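Local structure of methyltransferase WBDD (4AZS) at residues I127-G133 with R162-V166; V156-S161 with E193-C198. The protein acts as a bifunctional kinase and methyltransferase that regulates the chain length of the O antigen in Escherichia coli O9a. All blocks are in the same frame, centred on the assembly; numbering follows the deposited sequence.

Contact 1 (I127-G133 with R162-V166)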
ATOM      1  N   ILE A 127       1.791 -13.615 -37.301  1.00 26.97           N
ATOM      2  CA  ILE A 127       2.970 -12.888 -37.764  1.00 28.45           C
ATOM      3  C   ILE A 127       4.237 -13.647 -37.362  1.00 29.34           C
ATOM      4  O   ILE A 127       5.142 -13.790 -38.175  1.00 30.14           O
ATOM      5  CB  ILE A 127       2.974 -11.398 -37.310  1.00 27.82           C
ATOM      6  CG1 ILE A 127       1.925 -10.599 -38.099  1.00 28.92           C
ATOM      7  CG2 ILE A 127       4.312 -10.770 -37.534  1.00 28.40           C
ATOM      8  CD1 ILE A 127       1.577  -9.218 -37.542  1.00 28.81           C
ATOM      9  N   ALA A 128       4.274 -14.180 -36.143  1.00 29.56           N
ATOM     10  CA  ALA A 128       5.426 -14.919 -35.699  1.00 31.75           C
ATOM     11  C   ALA A 128       5.614 -16.125 -36.578  1.00 33.50           C
ATOM     12  O   ALA A 128       6.720 -16.512 -36.826  1.00 34.28           O
ATOM     13  CB  ALA A 128       5.306 -15.327 -34.224  1.00 31.36           C
ATOM     14  N   ALA A 129       4.537 -16.716 -37.083  1.00 36.18           N
ATOM     15  CA  ALA A 129       4.657 -17.940 -37.872  1.00 35.87           C
ATOM     16  C   ALA A 129       4.898 -17.742 -39.348  1.00 35.90           C
ATOM     17  O   ALA A 129       5.073 -18.727 -40.042  1.00 35.77           O
ATOM     18  CB  ALA A 129       3.396 -18.772 -37.721  1.00 38.30           C
ATOM     19  N   LEU A 130       4.801 -16.507 -39.850  1.00 35.24           N
ATOM     20  CA  LEU A 130       4.946 -16.265 -41.279  1.00 33.23           C
ATOM     21  C   LEU A 130       6.329 -16.649 -41.801  1.00 34.56           C
ATOM     22  O   LEU A 130       7.333 -16.545 -41.098  1.00 33.20           O
ATOM     23  CB  LEU A 130       4.665 -14.806 -41.622  1.00 32.06           C
ATOM     24  CG  LEU A 130       3.189 -14.389 -41.542  1.00 30.70           C
ATOM     25  CD1 LEU A 130       3.075 -12.891 -41.762  1.00 29.26           C
ATOM     26  CD2 LEU A 130       2.299 -15.203 -42.499  1.00 29.87           C
ATOM     27  N   GLU A 131       6.372 -17.062 -43.064  1.00 32.83           N
ATOM     28  CA  GLU A 131       7.641 -17.272 -43.722  1.00 35.86           C
ATOM     29  C   GLU A 131       7.750 -16.337 -44.896  1.00 32.66           C
ATOM     30  O   GLU A 131       6.790 -16.085 -45.623  1.00 30.82           O
ATOM     31  CB  GLU A 131       7.822 -18.747 -44.191  1.00 38.36           C
ATOM     32  CG  GLU A 131       7.491 -19.755 -43.115  1.00 43.44           C
ATOM     33  CD  GLU A 131       7.270 -21.201 -43.627  1.00 47.61           C
ATOM     34  OE1 GLU A 131       7.608 -21.510 -44.808  1.00 45.15           O
ATOM     35  OE2 GLU A 131       6.776 -22.025 -42.805  1.00 46.47           O
ATOM     36  N   GLU A 132       8.960 -15.868 -45.115  1.00 32.59           N
ATOM     37  CA  GLU A 132       9.224 -14.947 -46.171  1.00 35.05           C
ATOM     38  C   GLU A 132       8.886 -15.569 -47.526  1.00 34.10           C
ATOM     39  O   GLU A 132       9.225 -16.689 -47.753  1.00 34.23           O
ATOM     40  CB  GLU A 132      10.703 -14.570 -46.121  1.00 36.40           C
ATOM     41  CG  GLU A 132      11.115 -13.676 -47.287  1.00 40.88           C
ATOM     42  CD  GLU A 132      12.372 -12.861 -47.003  1.00 46.26           C
ATOM     43  OE1 GLU A 132      12.986 -13.001 -45.910  1.00 48.49           O
ATOM     44  OE2 GLU A 132      12.692 -12.028 -47.859  1.00 45.12           O
ATOM     45  N   GLY A 133       8.210 -14.842 -48.414  1.00 34.90           N
ATOM     46  CA  GLY A 133       7.813 -15.386 -49.731  1.00 32.73           C
ATOM     47  C   GLY A 133       6.451 -16.046 -49.756  1.00 32.73           C
ATOM     48  O   GLY A 133       5.907 -16.305 -50.808  1.00 36.19           O
ATOM     49  N   ARG A 162       8.379  -7.331 -38.828  1.00 26.97           N
ATOM     50  CA  ARG A 162       8.439  -8.692 -39.318  1.00 26.40           C
ATOM     51  C   ARG A 162       7.484  -8.830 -40.486  1.00 26.80           C
ATOM     52  O   ARG A 162       7.822  -9.403 -41.508  1.00 26.85           O
ATOM     53  CB  ARG A 162       8.213  -9.753 -38.227  1.00 28.38           C
ATOM     54  CG  ARG A 162       8.289 -11.180 -38.792  1.00 29.67           C
ATOM     55  CD  ARG A 162       8.697 -12.257 -37.781  1.00 32.23           C
ATOM     56  NE  ARG A 162       9.523 -13.263 -38.462  1.00 32.16           N
ATOM     57  CZ  ARG A 162       9.032 -14.322 -39.124  1.00 34.31           C
ATOM     58  NH1 ARG A 162       7.737 -14.620 -39.131  1.00 33.87           N
ATOM     59  NH2 ARG A 162       9.848 -15.110 -39.777  1.00 35.61           N
ATOM     60  N   LEU A 163       6.291  -8.253 -40.381  1.00 25.45           N
ATOM     61  CA  LEU A 163       5.363  -8.320 -41.509  1.00 25.17           C
ATOM     62  C   LEU A 163       5.947  -7.775 -42.811  1.00 25.67           C
ATOM     63  O   LEU A 163       5.781  -8.376 -43.878  1.00 25.87           O
ATOM     64  CB  LEU A 163       4.075  -7.579 -41.170  1.00 25.13           C
ATOM     65  CG  LEU A 163       2.852  -7.763 -42.073  1.00 24.79           C
ATOM     66  CD1 LEU A 163       2.466  -9.229 -42.169  1.00 24.41           C
ATOM     67  CD2 LEU A 163       1.713  -6.949 -41.489  1.00 24.44           C
ATOM     68  N   ALA A 164       6.585  -6.608 -42.728  1.00 26.13           N
ATOM     69  CA  ALA A 164       7.291  -6.048 -43.843  1.00 26.39           C
ATOM     70  C   ALA A 164       8.474  -6.906 -44.304  1.00 28.10           C
ATOM     71  O   ALA A 164       8.684  -7.089 -45.504  1.00 30.18           O
ATOM     72  CB  ALA A 164       7.736  -4.666 -43.487  1.00 26.77           C
ATOM     73  N   ASP A 165       9.198  -7.484 -43.360  1.00 27.45           N
ATOM     74  CA  ASP A 165      10.353  -8.364 -43.668  1.00 29.64           C
ATOM     75  C   ASP A 165       9.935  -9.550 -44.520  1.00 29.98           C
ATOM     76  O   ASP A 165      10.686  -9.924 -45.394  1.00 27.37           O
ATOM     77  CB  ASP A 165      11.006  -8.904 -42.393  1.00 30.83           C
ATOM     78  CG  ASP A 165      11.852  -7.849 -41.662  1.00 33.76           C
ATOM     79  OD1 ASP A 165      12.361  -6.914 -42.332  1.00 32.13           O
ATOM     80  OD2 ASP A 165      12.026  -7.994 -40.422  1.00 32.36           O
ATOM     81  N   VAL A 166       8.734 -10.096 -44.279  1.00 28.26           N
ATOM     82  CA  VAL A 166       8.322 -11.339 -44.915  1.00 28.28           C
ATOM     83  C   VAL A 166       7.446 -11.166 -46.137  1.00 28.01           C
ATOM     84  O   VAL A 166       7.105 -12.151 -46.792  1.00 28.05           O
ATOM     85  CB  VAL A 166       7.620 -12.311 -43.938  1.00 28.62           C
ATOM     86  CG1 VAL A 166       8.584 -12.684 -42.839  1.00 29.53           C
ATOM     87  CG2 VAL A 166       6.292 -11.751 -43.400  1.00 28.15           C
TER
HETATM   88  O   HOH W   1       5.014 -13.908 -46.352  1.00 27.36           O
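E132 and V166 bring their backbones almost together, CA to CA 3.9 Å, whereas I127 and L163 stand 6.4 Å apart between their CA atoms; the chain leaving helix 123-129 thus closes onto the C-terminal part of helix 153-166. There G133 N gives a weak hydrogen bond to V166 O (3.3 Å), and a water lies within hydrogen-bonding distance of both V166 O and E131 O. Glycine suits position 133 because its positive phi, 91°, would jam a CB against the preceding carbonyl.

R162 carries the polar part. With CG opposite the backbone N (chi1 -180°), its aliphatic part runs alongside I127, the two chains pointing opposite ways with R162 CB 4.1 Å from I127 CG2, and delivers NH1 to two carbonyls, I127 O at 2.9 Å and L130 O at 2.8 Å. I127 O lies in the guanidinium plane and also accepts from L130 N, so two donors hold this one oxygen. V166 CG1 sits 4.0 Å above the centre of one guanidinium face. Arginine fits, spanning the gap and still offering NE to D165 of the second subunit in a salt bridge.

Beneath this, L130 CD1 meets L163 CD1 at 3.7 Å and also V166 CG2, branched residues filling an apolar layer. That layer rests on the central sheet of the methyltransferase fold: L130 packs on L71 and L163 on L73, both in strand 69-73.

Contact 2 (V156-S161 with E193-C198)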
ATOM      1  N   VAL A 156       4.223  -3.836 -31.129  1.00 31.04           N
ATOM      2  CA  VAL A 156       3.577  -3.623 -32.421  1.00 29.56           C
ATOM      3  C   VAL A 156       4.596  -3.214 -33.504  1.00 28.93           C
ATOM      4  O   VAL A 156       4.495  -3.686 -34.649  1.00 26.51           O
ATOM      5  CB  VAL A 156       2.436  -2.620 -32.334  1.00 30.96           C
ATOM      6  CG1 VAL A 156       1.978  -2.193 -33.729  1.00 32.10           C
ATOM      7  CG2 VAL A 156       1.266  -3.213 -31.575  1.00 32.68           C
ATOM      8  N   LYS A 157       5.571  -2.369 -33.170  1.00 29.44           N
ATOM      9  CA  LYS A 157       6.631  -1.993 -34.148  1.00 30.69           C
ATOM     10  C   LYS A 157       7.355  -3.239 -34.626  1.00 31.41           C
ATOM     11  O   LYS A 157       7.649  -3.381 -35.816  1.00 29.48           O
ATOM     12  CB  LYS A 157       7.684  -1.020 -33.541  1.00 30.54           C
ATOM     13  CG  LYS A 157       7.170   0.405 -33.337  1.00 32.60           C
ATOM     14  CD  LYS A 157       8.113   1.310 -32.519  1.00 34.86           C
ATOM     15  CE  LYS A 157       9.429   1.678 -33.214  1.00 39.52           C
ATOM     16  NZ  LYS A 157       9.220   2.481 -34.478  1.00 46.95           N
ATOM     17  N   ARG A 158       7.688  -4.128 -33.698  1.00 30.23           N
ATOM     18  CA  ARG A 158       8.387  -5.366 -34.087  1.00 32.10           C
ATOM     19  C   ARG A 158       7.536  -6.304 -34.919  1.00 29.28           C
ATOM     20  O   ARG A 158       8.035  -6.919 -35.870  1.00 28.27           O
ATOM     21  CB  ARG A 158       8.964  -6.091 -32.864  1.00 33.49           C
ATOM     22  CG  ARG A 158      10.156  -5.316 -32.309  1.00 36.61           C
ATOM     23  CD  ARG A 158      10.799  -6.004 -31.104  1.00 44.01           C
ATOM     24  NE  ARG A 158      11.828  -5.143 -30.508  1.00 48.96           N
ATOM     25  CZ  ARG A 158      11.693  -4.425 -29.392  1.00 50.26           C
ATOM     26  NH1 ARG A 158      10.579  -4.458 -28.650  1.00 50.97           N
ATOM     27  NH2 ARG A 158      12.718  -3.696 -28.997  1.00 54.02           N
ATOM     28  N   LEU A 159       6.254  -6.384 -34.603  1.00 28.11           N
ATOM     29  CA  LEU A 159       5.349  -7.197 -35.424  1.00 27.93           C
ATOM     30  C   LEU A 159       5.284  -6.645 -36.846  1.00 26.57           C
ATOM     31  O   LEU A 159       5.362  -7.395 -37.817  1.00 23.67           O
ATOM     32  CB  LEU A 159       3.939  -7.228 -34.814  1.00 27.40           C
ATOM     33  CG  LEU A 159       3.817  -7.912 -33.461  1.00 28.54           C
ATOM     34  CD1 LEU A 159       2.381  -7.840 -32.988  1.00 30.22           C
ATOM     35  CD2 LEU A 159       4.220  -9.378 -33.617  1.00 30.48           C
ATOM     36  N   LEU A 160       5.140  -5.329 -36.961  1.00 26.52           N
ATOM     37  CA  LEU A 160       5.028  -4.660 -38.280  1.00 26.68           C
ATOM     38  C   LEU A 160       6.338  -4.750 -39.066  1.00 26.74           C
ATOM     39  O   LEU A 160       6.326  -4.919 -40.277  1.00 24.60           O
ATOM     40  CB  LEU A 160       4.562  -3.201 -38.138  1.00 27.19           C
ATOM     41  CG  LEU A 160       3.121  -3.041 -37.656  1.00 28.91           C
ATOM     42  CD1 LEU A 160       2.796  -1.586 -37.446  1.00 28.90           C
ATOM     43  CD2 LEU A 160       2.139  -3.670 -38.632  1.00 30.51           C
ATOM     44  N   SER A 161       7.465  -4.664 -38.383  1.00 26.95           N
ATOM     45  CA  SER A 161       8.743  -4.924 -39.035  1.00 27.76           C
ATOM     46  C   SER A 161       8.808  -6.329 -39.600  1.00 26.51           C
ATOM     47  O   SER A 161       9.289  -6.510 -40.696  1.00 24.77           O
ATOM     48  CB  SER A 161       9.909  -4.813 -38.061  1.00 29.65           C
ATOM     49  OG  SER A 161      10.061  -3.436 -37.693  1.00 36.16           O
ATOM     50  N   GLU A 193       4.987   6.441 -36.034  1.00 29.61           N
ATOM     51  CA  GLU A 193       5.880   5.757 -35.078  1.00 32.14           C
ATOM     52  C   GLU A 193       5.775   4.239 -35.113  1.00 29.86           C
ATOM     53  O   GLU A 193       6.674   3.535 -34.638  1.00 28.55           O
ATOM     54  CB  GLU A 193       5.573   6.181 -33.666  1.00 33.83           C
ATOM     55  CG  GLU A 193       6.009   7.599 -33.361  1.00 42.37           C
ATOM     56  CD  GLU A 193       5.489   8.047 -31.993  1.00 46.27           C
ATOM     57  OE1 GLU A 193       5.643   7.282 -30.996  1.00 48.86           O
ATOM     58  OE2 GLU A 193       4.884   9.137 -31.934  1.00 46.79           O
ATOM     59  N   LEU A 194       4.671   3.712 -35.626  1.00 27.35           N
ATOM     60  CA  LEU A 194       4.556   2.271 -35.709  1.00 26.57           C
ATOM     61  C   LEU A 194       5.295   1.726 -36.941  1.00 27.61           C
ATOM     62  O   LEU A 194       5.469   0.497 -37.059  1.00 27.24           O
ATOM     63  CB  LEU A 194       3.072   1.867 -35.809  1.00 27.81           C
ATOM     64  CG  LEU A 194       2.157   2.282 -34.657  1.00 28.49           C
ATOM     65  CD1 LEU A 194       0.701   1.894 -34.904  1.00 29.60           C
ATOM     66  CD2 LEU A 194       2.671   1.636 -33.393  1.00 30.60           C
ATOM     67  N   ILE A 195       5.641   2.598 -37.899  1.00 25.95           N
ATOM     68  CA  ILE A 195       6.168   2.118 -39.185  1.00 27.76           C
ATOM     69  C   ILE A 195       7.487   2.697 -39.655  1.00 27.63           C
ATOM     70  O   ILE A 195       8.023   2.225 -40.614  1.00 26.89           O
ATOM     71  CB  ILE A 195       5.145   2.293 -40.342  1.00 28.39           C
ATOM     72  CG1 ILE A 195       4.657   3.712 -40.445  1.00 30.29           C
ATOM     73  CG2 ILE A 195       3.968   1.332 -40.172  1.00 29.52           C
ATOM     74  CD1 ILE A 195       3.861   3.979 -41.692  1.00 32.23           C
ATOM     75  N   GLU A 196       7.971   3.751 -39.009  1.00 29.83           N
ATOM     76  CA  GLU A 196       9.105   4.503 -39.492  1.00 33.77           C
ATOM     77  C   GLU A 196      10.407   3.672 -39.374  1.00 33.23           C
ATOM     78  O   GLU A 196      11.355   3.959 -40.047  1.00 33.26           O
ATOM     79  CB  GLU A 196       9.227   5.821 -38.730  1.00 36.27           C
ATOM     80  CG  GLU A 196       9.783   5.662 -37.330  1.00 41.28           C
ATOM     81  CD  GLU A 196       9.550   6.899 -36.463  1.00 49.67           C
ATOM     82  OE1 GLU A 196       9.042   7.915 -36.997  1.00 57.69           O
ATOM     83  OE2 GLU A 196       9.859   6.849 -35.242  1.00 57.54           O
ATOM     84  N   GLN A 197      10.407   2.621 -38.561  1.00 33.13           N
ATOM     85  CA  GLN A 197      11.495   1.634 -38.586  1.00 33.88           C
ATOM     86  C   GLN A 197      11.513   0.819 -39.875  1.00 33.02           C
ATOM     87  O   GLN A 197      12.550   0.239 -40.194  1.00 32.98           O
ATOM     88  CB  GLN A 197      11.442   0.664 -37.388  1.00 33.51           C
ATOM     89  CG  GLN A 197      10.374  -0.432 -37.462  1.00 32.10           C
ATOM     90  CD  GLN A 197       8.947   0.102 -37.321  1.00 32.88           C
ATOM     91  OE1 GLN A 197       8.759   1.320 -37.147  1.00 32.21           O
ATOM     92  NE2 GLN A 197       7.936  -0.789 -37.383  1.00 28.76           N
ATOM     93  N   CYS A 198      10.400   0.765 -40.617  1.00 29.50           N
ATOM     94  CA  CYS A 198      10.396   0.086 -41.918  1.00 28.86           C
ATOM     95  C   CYS A 198      11.065   0.960 -42.965  1.00 30.91           C
ATOM     96  O   CYS A 198      11.162   2.170 -42.807  1.00 32.69           O
ATOM     97  CB  CYS A 198       8.992  -0.261 -42.312  1.00 30.74           C
ATOM     98  SG  CYS A 198       8.228  -1.471 -41.174  1.00 29.99           S
TER
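The amide of Q197 is the flat group that meets K157, and its edge and face are used differently. At the edge, NE2 donates to L194 O of its own segment (2.8 Å), the acceptor lying in the amide plane. Over one face comes the ammonium of K157, whose NZ is 2.9 Å from Q197 OE1 but 58° out of the carbonyl plane; on that face too, well out of the plane, lies K157 O, to which NE2 makes a weak hydrogen bond. The setting is the Rossmann-like sheet of a class I methyltransferase: helix 153-166 leads into strand 169-173, and the loop carrying 193-198 precedes strand 200-207.

Glutamine suits its place because one amide can both donate, to L194 O and weakly to K157 O, and accept, from the lysine. Its CG lies between the backbone N and the carbonyl carbon (chi1 76°), and a second bend, at chi2, folds the amide back toward L194 O from within the type I turn I195-C198. Lysine supplies length as well as charge: bent near its end, it lays CG and CD alongside E193 O before NZ bonds that same carbonyl at 2.8 Å. The carboxylate of E193 turns elsewhere, to H273.

Leucines and a valine line the inner side. V156 CG1 touches L194 CD2 at 3.9 Å, and L160 CD1 reaches L194 CB and, more distantly, I195 CG2. L160 and I195 both rest on L172 of strand 169-173, while I195 and C198 cover V221 of strand 216-222. The same L160 CD1 lies 3.4 Å from L194 O.

Both contacts use helix 153-166: contact 1 takes its C-terminal part, contact 2 the stretch just before it. Contact 2 is the more deeply buried, with no exposed residue among those that touch, and there a lysine and a glutamine side chain tie loop to helix over an apolar floor. Contact 1 is only partly buried; an arginine gathers carbonyls at the end of helix 123-129, and a water takes part. The two meet directly, I127 CG2 lying 3.5 Å from L159 O and A164 CB 4.0 Å from C198 SG. Each also reaches the second subunit, contact 1 through the salt bridge between R162 and D165 of that subunit, contact 2 chiefly through packing.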